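Local atomic coordinates of spectinomycin phosphotransferase (Legionella pneumophila, PDB entry 3I1A), a protein that probably transfers a phosphate group from a bound nucleotide to the antibiotic spectinomycin, as the aminoglycoside phosphotransferases do, and so gives resistance to it. Residues Glu144-Lys149 and Lys197-Asp202; Val189-Lys194 and Tyr280-Ile285; Ser211-Gly216 and Leu243-Gly248; Arg155-Gln160 and Asp295-Asn300. All coordinates share one frame; numbering follows the deposited sequence. Where two conformers were deposited one is given.

Overall arrangement
The five-stranded N-terminal sheet precedes all four contacts. The chain then opens interaction 1 at 144-149, interaction 4 at 155-160 on helix 149-157, and interaction 2 at 189-194 on helix 182-198. Interaction 1 closes first, at 197-202, and therefore crosses both 2 and 4. Interaction 3 opens at 211-216 and closes at 243-248, nested within the loop that interaction 2 closes at 280-285; interaction 4 encloses both by closing at 295-300. Helix 274-297 serves 2 and 4. It also reaches interaction 3, where Arg284 forms a salt bridge with Asp212, and interaction 1, where Tyr280 meets Glu144. Helices and catalytic-loop region are thereby tied into one lobe.

Interaction 1 of 4, residues Glu144-Lys149 and Lys197-Asp202; sequences EIYSPK and KKIQPD
Torsion about CA-CB sets CG of Tyr146 anti to its carbonyl carbon (chi1 -62°), placing the ring beside Ile199 and Pro201. Ile199 holds CG1 in the corresponding place (chi1 -63°), which turns its CG2 branch to the phenol end. That methyl lies 3.7 Å from Tyr146 OH, while Ile199 CD1 approaches the CE1 side of the ring, 4.0 Å from Tyr146 CE1, the two side chains crossing at about a right angle. Pro201 CG lies by the CD2-CE2 side, 4.0 Å from Tyr146 CE2. The touch is van der Waals packing of aliphatic carbons on the ring and its hydroxyl. Within 144-149 the tyrosine is held by Glu144: CG lies over the rim of one ring face, 3.7 Å above its plane, and OE2 accepts from Tyr146 N at 2.9 Å through its anti lone pair. The other carboxylate oxygen, OE1, bonds Tyr280 OH, and Tyr279, also of helix 274-297, meets the Tyr146 ring edge-to-face. Just beyond, Ser147 OG receives Lys149 N in a capping bond at the start of helix 149-157. The loop before that helix thus packs on the segment that follows helix 182-198, in the helical lobe of the kinase-like phosphotransferase fold.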
# COMPACT_ATOMS: atom_id res chain seq x y z
N GLU A 144 5.21 -9.78 10.82
CA GLU A 144 4.11 -10.64 10.40
C GLU A 144 3.87 -11.61 11.56
O GLU A 144 4.80 -12.28 12.02
CB GLU A 144 4.50 -11.46 9.17
CG GLU A 144 3.44 -12.45 8.68
CD GLU A 144 2.14 -11.75 8.37
OE1 GLU A 144 2.13 -11.02 7.35
OE2 GLU A 144 1.15 -11.91 9.14
N ILE A 145 2.63 -11.67 12.04
CA ILE A 145 2.28 -12.62 13.11
C ILE A 145 1.11 -13.54 12.74
O ILE A 145 0.59 -14.26 13.60
CB ILE A 145 1.99 -11.92 14.45
CG1 ILE A 145 0.81 -10.96 14.33
CG2 ILE A 145 3.24 -11.17 14.92
CD1 ILE A 145 0.42 -10.34 15.69
N TYR A 146 0.71 -13.51 11.47
CA TYR A 146 -0.38 -14.33 10.96
C TYR A 146 -1.66 -14.16 11.76
O TYR A 146 -2.36 -15.13 12.05
CB TYR A 146 0.07 -15.79 10.92
CG TYR A 146 1.25 -15.98 9.98
CD1 TYR A 146 1.05 -16.01 8.61
CD2 TYR A 146 2.56 -16.04 10.46
CE1 TYR A 146 2.13 -16.08 7.72
CE2 TYR A 146 3.65 -16.13 9.57
CZ TYR A 146 3.41 -16.14 8.20
OH TYR A 146 4.45 -16.23 7.29
N SER A 147 -1.95 -12.92 12.11
CA SER A 147 -3.12 -12.60 12.90
C SER A 147 -4.41 -13.13 12.30
O SER A 147 -4.63 -13.04 11.10
CB SER A 147 -3.23 -11.08 13.07
OG SER A 147 -4.46 -10.74 13.68
N PRO A 148 -5.29 -13.69 13.15
CA PRO A 148 -6.57 -14.23 12.72
C PRO A 148 -7.67 -13.16 12.78
O PRO A 148 -8.83 -13.44 12.46
CB PRO A 148 -6.80 -15.35 13.73
CG PRO A 148 -6.33 -14.69 15.01
CD PRO A 148 -4.98 -14.11 14.53
N LYS A 149 -7.31 -11.93 13.14
CA LYS A 149 -8.27 -10.82 13.27
C LYS A 149 -9.31 -10.73 12.17
O LYS A 149 -10.52 -10.72 12.43
CB LYS A 149 -7.55 -9.47 13.35
CG LYS A 149 -8.54 -8.29 13.38
CD LYS A 149 -7.87 -6.94 13.62
CE LYS A 149 -8.92 -5.85 13.77
NZ LYS A 149 -8.35 -4.57 14.27
N LYS A 197 -1.95 -22.29 9.57
CA LYS A 197 -1.61 -23.36 10.51
C LYS A 197 -0.43 -24.20 10.04
O LYS A 197 0.31 -24.74 10.85
CB LYS A 197 -2.83 -24.26 10.72
CG LYS A 197 -3.91 -23.67 11.60
CD LYS A 197 -5.13 -24.60 11.66
CE LYS A 197 -6.16 -24.09 12.65
NZ LYS A 197 -7.38 -24.96 12.69
N LYS A 198 -0.26 -24.28 8.72
CA LYS A 198 0.81 -25.07 8.13
C LYS A 198 2.14 -24.32 8.04
O LYS A 198 3.21 -24.92 7.89
CB LYS A 198 0.38 -25.53 6.74
N ILE A 199 2.08 -23.00 8.15
CA ILE A 199 3.29 -22.19 8.06
C ILE A 199 4.01 -22.08 9.40
O ILE A 199 3.44 -21.62 10.38
CB ILE A 199 2.95 -20.76 7.54
CG1 ILE A 199 2.38 -20.84 6.13
CG2 ILE A 199 4.19 -19.87 7.60
CD1 ILE A 199 1.86 -19.51 5.60
N GLN A 200 5.26 -22.50 9.44
CA GLN A 200 6.04 -22.40 10.68
C GLN A 200 6.82 -21.09 10.61
O GLN A 200 7.78 -20.98 9.86
CB GLN A 200 7.00 -23.59 10.79
N PRO A 201 6.41 -20.07 11.39
CA PRO A 201 7.12 -18.78 11.37
C PRO A 201 8.62 -18.93 11.60
O PRO A 201 9.04 -19.64 12.50
CB PRO A 201 6.43 -17.99 12.49
CG PRO A 201 5.04 -18.51 12.46
CD PRO A 201 5.25 -20.01 12.30
N ASP A 202 9.40 -18.27 10.75
CA ASP A 202 10.86 -18.27 10.88
C ASP A 202 11.31 -16.84 10.69
O ASP A 202 11.52 -16.38 9.56
CB ASP A 202 11.50 -19.16 9.82
CG ASP A 202 13.01 -19.11 9.87
OD1 ASP A 202 13.55 -18.60 10.87
OD2 ASP A 202 13.65 -19.60 8.91

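Interaction 2 of 4, residues Val189-Lys194 and Tyr280-Ile285; sequences VDTSEK and YRHERI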
# COMPACT_ATOMS: atom_id res chain seq x y z
N VAL A 189 -11.60 -17.81 3.42
CA VAL A 189 -11.34 -17.79 4.86
C VAL A 189 -10.70 -19.09 5.37
O VAL A 189 -9.71 -19.07 6.11
CB VAL A 189 -12.66 -17.59 5.67
CG1 VAL A 189 -12.38 -17.72 7.17
CG2 VAL A 189 -13.26 -16.20 5.36
N ASP A 190 -11.30 -20.20 4.98
CA ASP A 190 -10.83 -21.51 5.43
C ASP A 190 -9.47 -21.86 4.86
O ASP A 190 -8.69 -22.60 5.50
CB ASP A 190 -11.85 -22.58 5.07
CG ASP A 190 -13.21 -22.37 5.75
OD1 ASP A 190 -13.29 -21.60 6.73
OD2 ASP A 190 -14.19 -23.01 5.32
N THR A 191 -9.17 -21.35 3.66
CA THR A 191 -7.87 -21.65 3.07
C THR A 191 -6.80 -20.81 3.74
O THR A 191 -5.71 -21.30 4.03
CB THR A 191 -7.84 -21.39 1.56
OG1 THR A 191 -8.69 -22.33 0.91
CG2 THR A 191 -6.41 -21.55 1.03
N SER A 192 -7.12 -19.54 4.00
CA SER A 192 -6.18 -18.67 4.70
C SER A 192 -5.89 -19.28 6.08
O SER A 192 -4.74 -19.35 6.50
CB SER A 192 -6.78 -17.26 4.85
OG SER A 192 -5.97 -16.47 5.69
N GLU A 193 -6.94 -19.74 6.77
CA GLU A 193 -6.79 -20.35 8.10
C GLU A 193 -5.93 -21.62 8.04
O GLU A 193 -5.01 -21.78 8.84
CB GLU A 193 -8.18 -20.64 8.69
CG GLU A 193 -8.24 -21.12 10.15
CD GLU A 193 -7.79 -20.08 11.19
OE1 GLU A 193 -8.19 -18.90 11.11
OE2 GLU A 193 -7.04 -20.46 12.11
N LYS A 194 -6.24 -22.52 7.11
CA LYS A 194 -5.49 -23.78 6.93
C LYS A 194 -4.02 -23.53 6.62
O LYS A 194 -3.12 -24.20 7.15
CB LYS A 194 -6.11 -24.59 5.79
CG LYS A 194 -5.42 -25.92 5.48
CD LYS A 194 -5.79 -26.38 4.06
CE LYS A 194 -5.62 -27.89 3.87
NZ LYS A 194 -6.66 -28.70 4.61
N TYR A 280 -0.93 -15.47 1.52
CA TYR A 280 -1.12 -14.03 1.39
C TYR A 280 -2.20 -13.63 0.40
O TYR A 280 -2.96 -12.72 0.68
CB TYR A 280 0.19 -13.34 1.02
CG TYR A 280 1.07 -13.07 2.23
CD1 TYR A 280 0.62 -12.28 3.28
CD2 TYR A 280 2.36 -13.61 2.31
CE1 TYR A 280 1.41 -12.02 4.38
CE2 TYR A 280 3.16 -13.35 3.40
CZ TYR A 280 2.69 -12.55 4.44
OH TYR A 280 3.49 -12.24 5.52
N ARG A 281 -2.28 -14.32 -0.73
CA ARG A 281 -3.31 -13.98 -1.73
C ARG A 281 -4.70 -14.23 -1.18
O ARG A 281 -5.61 -13.45 -1.45
CB ARG A 281 -3.11 -14.77 -3.01
CG ARG A 281 -1.87 -14.35 -3.74
CD ARG A 281 -1.73 -15.11 -5.04
NE ARG A 281 -0.66 -14.53 -5.84
CZ ARG A 281 -0.14 -15.09 -6.92
NH1 ARG A 281 -0.59 -16.27 -7.35
NH2 ARG A 281 0.84 -14.48 -7.58
N HIS A 282 -4.88 -15.30 -0.41
CA HIS A 282 -6.20 -15.55 0.18
C HIS A 282 -6.46 -14.59 1.33
O HIS A 282 -7.53 -13.99 1.42
CB HIS A 282 -6.32 -17.01 0.69
CG HIS A 282 -6.45 -18.04 -0.40
ND1 HIS A 282 -5.39 -18.43 -1.19
CD2 HIS A 282 -7.52 -18.73 -0.85
CE1 HIS A 282 -5.80 -19.32 -2.08
NE2 HIS A 282 -7.10 -19.51 -1.90
N GLU A 283 -5.47 -14.40 2.20
CA GLU A 283 -5.63 -13.52 3.36
C GLU A 283 -5.85 -12.06 3.01
O GLU A 283 -6.60 -11.36 3.68
CB GLU A 283 -4.41 -13.67 4.29
CG GLU A 283 -4.37 -12.70 5.47
CD GLU A 283 -5.51 -12.85 6.47
OE1 GLU A 283 -6.16 -13.92 6.53
OE2 GLU A 283 -5.75 -11.89 7.22
N ARG A 284 -5.18 -11.56 1.96
CA ARG A 284 -5.41 -10.17 1.60
C ARG A 284 -6.87 -9.97 1.18
O ARG A 284 -7.46 -8.93 1.47
CB ARG A 284 -4.50 -9.73 0.46
CG ARG A 284 -4.48 -8.21 0.28
CD ARG A 284 -3.51 -7.81 -0.84
NE ARG A 284 -3.47 -6.36 -0.99
CZ ARG A 284 -4.33 -5.66 -1.74
NH1 ARG A 284 -5.30 -6.29 -2.42
NH2 ARG A 284 -4.23 -4.33 -1.77
N ILE A 285 -7.45 -10.97 0.51
CA ILE A 285 -8.86 -10.85 0.09
C ILE A 285 -9.76 -10.91 1.33
O ILE A 285 -10.74 -10.17 1.44
CB ILE A 285 -9.24 -11.96 -0.93
CG1 ILE A 285 -8.35 -11.81 -2.17
CG2 ILE A 285 -10.71 -11.85 -1.33
CD1 ILE A 285 -8.43 -12.96 -3.15
O HOH W 1 -8.27 -22.19 -2.14
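Helices 182-198 and 274-297 pass each other at 189-194 and 280-285 with local axes 8.4 Å apart and running at 129°, the CA atoms of Ser192 and Glu283 coming within 5.3 Å. Such closeness is consistent with the small side chain of Ser192, which faces the partner helix. Ser192 directs OG away from its own amide nitrogen (chi1 171°) and donates it to Glu283 OE1 in a 2.7 Å hydrogen bond that uses the anti lone pair of the carboxylate. The same OE1 is also in a salt bridge with Arg151 NH1, so one buried oxygen is gripped twice and its negative charge is probably well compensated. This is interhelical packing within the large helical lobe of a kinase-like phosphotransferase, with helix 149-157 contributing the arginine. The preceding residue, Thr191, sets its CG2 over the centre of the His282 ring in a CH-pi contact, 3.6 Å from the centroid and 11° off the normal. Both polar ends are tied within their own helices, Thr191 OG1 to Arg187 O and His282 ND1 to Ser278 O. A water also links the two side chains: it donates to Thr191 OG1 at 3.1 Å and lies 2.9 Å from His282 NE2.

Interaction 3 of 4, residues Ser211-Gly216 and Leu243-Gly248; sequences SDIHAG and LMFIGG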
# COMPACT_ATOMS: atom_id res chain seq x y z
N SER A 211 4.68 -4.48 1.57
CA SER A 211 3.41 -5.03 2.10
C SER A 211 2.12 -4.80 1.29
O SER A 211 1.11 -5.49 1.52
CB SER A 211 3.19 -4.63 3.57
OG SER A 211 2.49 -3.39 3.74
N ASP A 212 2.16 -3.90 0.32
CA ASP A 212 0.96 -3.61 -0.45
C ASP A 212 1.40 -3.09 -1.82
O ASP A 212 0.90 -2.07 -2.33
CB ASP A 212 0.14 -2.55 0.30
CG ASP A 212 -1.28 -2.45 -0.18
OD1 ASP A 212 -1.79 -3.42 -0.77
OD2 ASP A 212 -1.90 -1.38 0.04
N ILE A 213 2.31 -3.84 -2.43
CA ILE A 213 2.86 -3.41 -3.70
C ILE A 213 2.12 -3.88 -4.93
O ILE A 213 2.56 -4.76 -5.66
CB ILE A 213 4.40 -3.74 -3.73
CG1 ILE A 213 5.04 -3.18 -5.00
CG2 ILE A 213 4.66 -5.24 -3.55
CD1 ILE A 213 4.76 -1.69 -5.19
N HIS A 214 0.94 -3.26 -5.13
CA HIS A 214 0.10 -3.53 -6.29
C HIS A 214 0.37 -2.44 -7.33
O HIS A 214 1.13 -1.51 -7.07
CB HIS A 214 -1.39 -3.57 -5.91
CG HIS A 214 -1.87 -2.34 -5.22
ND1 HIS A 214 -2.26 -1.21 -5.90
CD2 HIS A 214 -2.07 -2.08 -3.90
CE1 HIS A 214 -2.68 -0.30 -5.03
NE2 HIS A 214 -2.57 -0.81 -3.82
N ALA A 215 -0.27 -2.56 -8.50
CA ALA A 215 -0.03 -1.64 -9.61
C ALA A 215 -0.24 -0.17 -9.30
O ALA A 215 0.39 0.69 -9.92
CB ALA A 215 -0.86 -2.05 -10.82
N GLY A 216 -1.12 0.11 -8.35
CA GLY A 216 -1.37 1.49 -7.98
C GLY A 216 -0.20 2.12 -7.27
O GLY A 216 -0.10 3.34 -7.20
N LEU A 243 5.85 -10.67 -3.00
CA LEU A 243 5.80 -11.41 -4.26
C LEU A 243 4.39 -11.82 -4.70
O LEU A 243 4.16 -12.02 -5.89
CB LEU A 243 6.73 -12.64 -4.19
CG LEU A 243 8.21 -12.24 -4.05
CD1 LEU A 243 9.14 -13.51 -4.08
CD2 LEU A 243 8.59 -11.29 -5.18
N MET A 244 3.47 -11.93 -3.75
CA MET A 244 2.11 -12.36 -4.06
C MET A 244 1.42 -11.42 -5.05
O MET A 244 0.49 -11.83 -5.75
CB MET A 244 1.27 -12.44 -2.78
CG MET A 244 1.07 -11.12 -2.08
SD MET A 244 -0.65 -10.89 -1.46
CE MET A 244 -1.40 -10.16 -2.98
N PHE A 245 1.89 -10.19 -5.13
CA PHE A 245 1.29 -9.22 -6.04
C PHE A 245 1.68 -9.44 -7.50
O PHE A 245 0.95 -9.03 -8.41
CB PHE A 245 1.68 -7.81 -5.61
CG PHE A 245 1.03 -7.37 -4.32
CD1 PHE A 245 1.68 -7.55 -3.09
CD2 PHE A 245 -0.26 -6.84 -4.32
CE1 PHE A 245 1.05 -7.20 -1.89
CE2 PHE A 245 -0.89 -6.49 -3.11
CZ PHE A 245 -0.24 -6.67 -1.91
N ILE A 246 2.81 -10.09 -7.75
CA ILE A 246 3.26 -10.32 -9.13
C ILE A 246 2.38 -11.45 -9.65
O ILE A 246 2.47 -12.58 -9.19
CB ILE A 246 4.76 -10.69 -9.16
CG1 ILE A 246 5.56 -9.63 -8.37
CG2 ILE A 246 5.26 -10.80 -10.60
CD1 ILE A 246 5.42 -8.18 -8.89
N GLY A 247 1.51 -11.12 -10.60
CA GLY A 247 0.58 -12.11 -11.11
C GLY A 247 -0.62 -12.24 -10.16
O GLY A 247 -1.49 -13.11 -10.34
N GLY A 248 -0.69 -11.37 -9.16
CA GLY A 248 -1.77 -11.43 -8.18
C GLY A 248 -3.12 -10.91 -8.65
O GLY A 248 -4.14 -11.23 -8.06
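Both segments are mostly turns and loop, with 3-10 geometry at 215-216. Ile213 is the centre of an inverse gamma turn, with a weak His214 N to Asp212 O bond, while 243-248 winds through a type I turn from Leu243 to Ile246 that overlaps a type II turn from Phe245 to Gly248; the CA atoms of His214 and Phe245 lie 5.8 Å apart. The contact is carried by one ring. Phe245 lays a face along the backbone of the other segment, with Ile213 N 3.6 Å above its plane toward the rim and Asp212 C beside it. Met244 CE covers the centre of the opposite face, so the ring is sandwiched. At its root, Phe245 CB comes within 3.2 Å of Ile213 O, a buried carbonyl oxygen without a polar partner in the model. Ile213 CG2 packs on Phe245 CD1 at 3.8 Å, and His214 CB reaches Phe245 CD2 at 3.8 Å. Asp212 OD1 lies 3.8 Å from Phe245 CZ, carboxylate and ring planes 59° apart, and forms a salt bridge with Arg284 NH2. The HxDxxxxN signature of aminoglycoside phosphotransferases runs from His210 through Asp212 to Asn217, a magnesium ligand in another structure of the protein, whose ND2 is hydrogen-bonded to Asp212 O. Arg284 of helix 274-297 also touches Phe245, Met244 and His214, while Leu243 and Ile246 pack on Phe263 of helix 257-267.

Interaction 4 of 4, residues Arg155-Gln160 and Asp295-Asn300; sequences RSFYNQ and DLLSRN
Leu297, in the last turn of helix 274-297, reaches across to Phe157, on the segment that includes helix 149-157, a contact in the helical lobe of this kinase-like fold, well away from the nucleotide and magnesium sites. A single leucine methyl, CD1, does the touching. It sits over one face of the phenylalanine ring in a CH-pi contact, 3.8 Å from the centroid and 21° off the normal, displaced toward the rim, so that its nearest ring atom is Phe157 CD1 at 3.5 Å. The two side chains meet at a slant. The twist about CB-CG of Phe157 (chi2 -11°) turns this face to the leucine. Leu297 is further flanked by Phe174 and Lys175 of helix 169-180.

Gln160 touches the same leucine from the surface side. Beyond CG its chain is extended (chi2 -179°), which sets the amide beside the carbonyl oxygen of Ser156. There Gln160 NE2 donates to Ser156 O at 3.0 Å in a nearly straight bond (165°). The donor lies above the carbonyl plane of Ser156, yet that oxygen lies close to the plane of the glutamine amide. Held at its nitrogen, the amide has its rotation set, and the other end is directed to the leucine: Gln160 OE1 rests 3.9 Å from Leu297 CD1, the methyl that also covers Phe157.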
# COMPACT_ATOMS: atom_id res chain seq x y z
N ARG A 155 -15.94 -14.31 9.67
CA ARG A 155 -16.82 -15.37 10.19
C ARG A 155 -17.98 -14.74 10.94
O ARG A 155 -19.07 -15.31 10.96
CB ARG A 155 -16.06 -16.34 11.11
CG ARG A 155 -15.01 -17.15 10.38
CD ARG A 155 -14.50 -18.32 11.20
NE ARG A 155 -13.25 -18.82 10.65
CZ ARG A 155 -12.05 -18.48 11.14
NH1 ARG A 155 -11.96 -17.66 12.18
NH2 ARG A 155 -10.94 -18.96 10.58
N SER A 156 -17.75 -13.59 11.58
CA SER A 156 -18.83 -12.94 12.31
C SER A 156 -19.93 -12.51 11.34
O SER A 156 -21.07 -12.31 11.76
CB SER A 156 -18.33 -11.73 13.10
OG SER A 156 -17.97 -10.65 12.24
N PHE A 157 -19.60 -12.36 10.06
CA PHE A 157 -20.60 -11.95 9.06
C PHE A 157 -21.58 -13.07 8.72
O PHE A 157 -22.73 -12.81 8.38
CB PHE A 157 -19.97 -11.53 7.71
CG PHE A 157 -19.11 -10.29 7.77
CD1 PHE A 157 -19.10 -9.44 8.88
CD2 PHE A 157 -18.33 -9.94 6.67
CE1 PHE A 157 -18.34 -8.29 8.90
CE2 PHE A 157 -17.55 -8.78 6.67
CZ PHE A 157 -17.56 -7.96 7.79
N TYR A 158 -21.12 -14.32 8.81
CA TYR A 158 -21.94 -15.48 8.46
C TYR A 158 -23.39 -15.42 8.92
O TYR A 158 -24.31 -15.60 8.13
CB TYR A 158 -21.28 -16.76 8.97
CG TYR A 158 -19.95 -17.07 8.29
CD1 TYR A 158 -19.09 -18.03 8.83
CD2 TYR A 158 -19.58 -16.44 7.10
CE1 TYR A 158 -17.88 -18.35 8.20
CE2 TYR A 158 -18.37 -16.76 6.45
CZ TYR A 158 -17.53 -17.72 7.01
OH TYR A 158 -16.35 -18.07 6.37
N ASN A 159 -23.58 -15.17 10.20
CA ASN A 159 -24.93 -15.14 10.73
C ASN A 159 -25.70 -13.86 10.41
O ASN A 159 -26.92 -13.84 10.49
CB ASN A 159 -24.91 -15.39 12.24
CG ASN A 159 -24.54 -16.83 12.58
OD1 ASN A 159 -24.65 -17.72 11.74
ND2 ASN A 159 -24.11 -17.06 13.81
N GLN A 160 -24.98 -12.80 10.04
CA GLN A 160 -25.62 -11.53 9.70
C GLN A 160 -26.21 -11.50 8.29
O GLN A 160 -26.99 -10.62 7.95
CB GLN A 160 -24.61 -10.38 9.85
CG GLN A 160 -23.95 -10.29 11.20
CD GLN A 160 -22.99 -9.12 11.27
OE1 GLN A 160 -23.39 -7.98 11.00
NE2 GLN A 160 -21.73 -9.38 11.60
N ASP A 295 -18.47 -2.20 5.74
CA ASP A 295 -19.00 -0.92 5.25
C ASP A 295 -20.39 -1.11 4.65
O ASP A 295 -21.21 -0.17 4.66
CB ASP A 295 -18.06 -0.31 4.21
CG ASP A 295 -18.29 1.17 4.01
OD1 ASP A 295 -18.56 1.89 5.01
OD2 ASP A 295 -18.19 1.63 2.85
N LEU A 296 -20.68 -2.30 4.12
CA LEU A 296 -21.99 -2.57 3.55
C LEU A 296 -23.00 -3.04 4.59
O LEU A 296 -24.20 -2.78 4.45
CB LEU A 296 -21.90 -3.62 2.42
CG LEU A 296 -21.66 -3.10 0.99
CD1 LEU A 296 -22.84 -2.19 0.53
CD2 LEU A 296 -20.34 -2.37 0.94
N LEU A 297 -22.55 -3.73 5.64
CA LEU A 297 -23.46 -4.19 6.69
C LEU A 297 -23.79 -3.04 7.63
O LEU A 297 -24.79 -3.10 8.36
CB LEU A 297 -22.83 -5.34 7.49
CG LEU A 297 -22.64 -6.63 6.68
CD1 LEU A 297 -21.77 -7.61 7.49
CD2 LEU A 297 -24.00 -7.26 6.42
N SER A 298 -22.94 -2.01 7.63
CA SER A 298 -23.14 -0.82 8.47
C SER A 298 -23.49 0.41 7.63
O SER A 298 -23.51 0.35 6.39
CB SER A 298 -21.87 -0.52 9.27
OG SER A 298 -21.52 -1.63 10.05
N ARG A 299 -23.76 1.51 8.31
CA ARG A 299 -24.11 2.77 7.68
C ARG A 299 -23.17 3.80 8.25
O ARG A 299 -23.58 4.88 8.69
CB ARG A 299 -25.57 3.14 7.99
CG ARG A 299 -26.55 1.98 7.76
CD ARG A 299 -27.22 2.05 6.41
NE ARG A 299 -28.42 2.89 6.46
CZ ARG A 299 -29.59 2.50 6.95
NH1 ARG A 299 -29.75 1.28 7.44
NH2 ARG A 299 -30.62 3.35 6.96
N ASN A 300 -21.89 3.44 8.26
CA ASN A 300 -20.83 4.30 8.76
C ASN A 300 -20.43 5.41 7.80
O ASN A 300 -20.00 6.47 8.23
CB ASN A 300 -19.59 3.46 9.10
CG ASN A 300 -19.83 2.48 10.23
OD1 ASN A 300 -20.65 2.74 11.12
ND2 ASN A 300 -19.12 1.35 10.20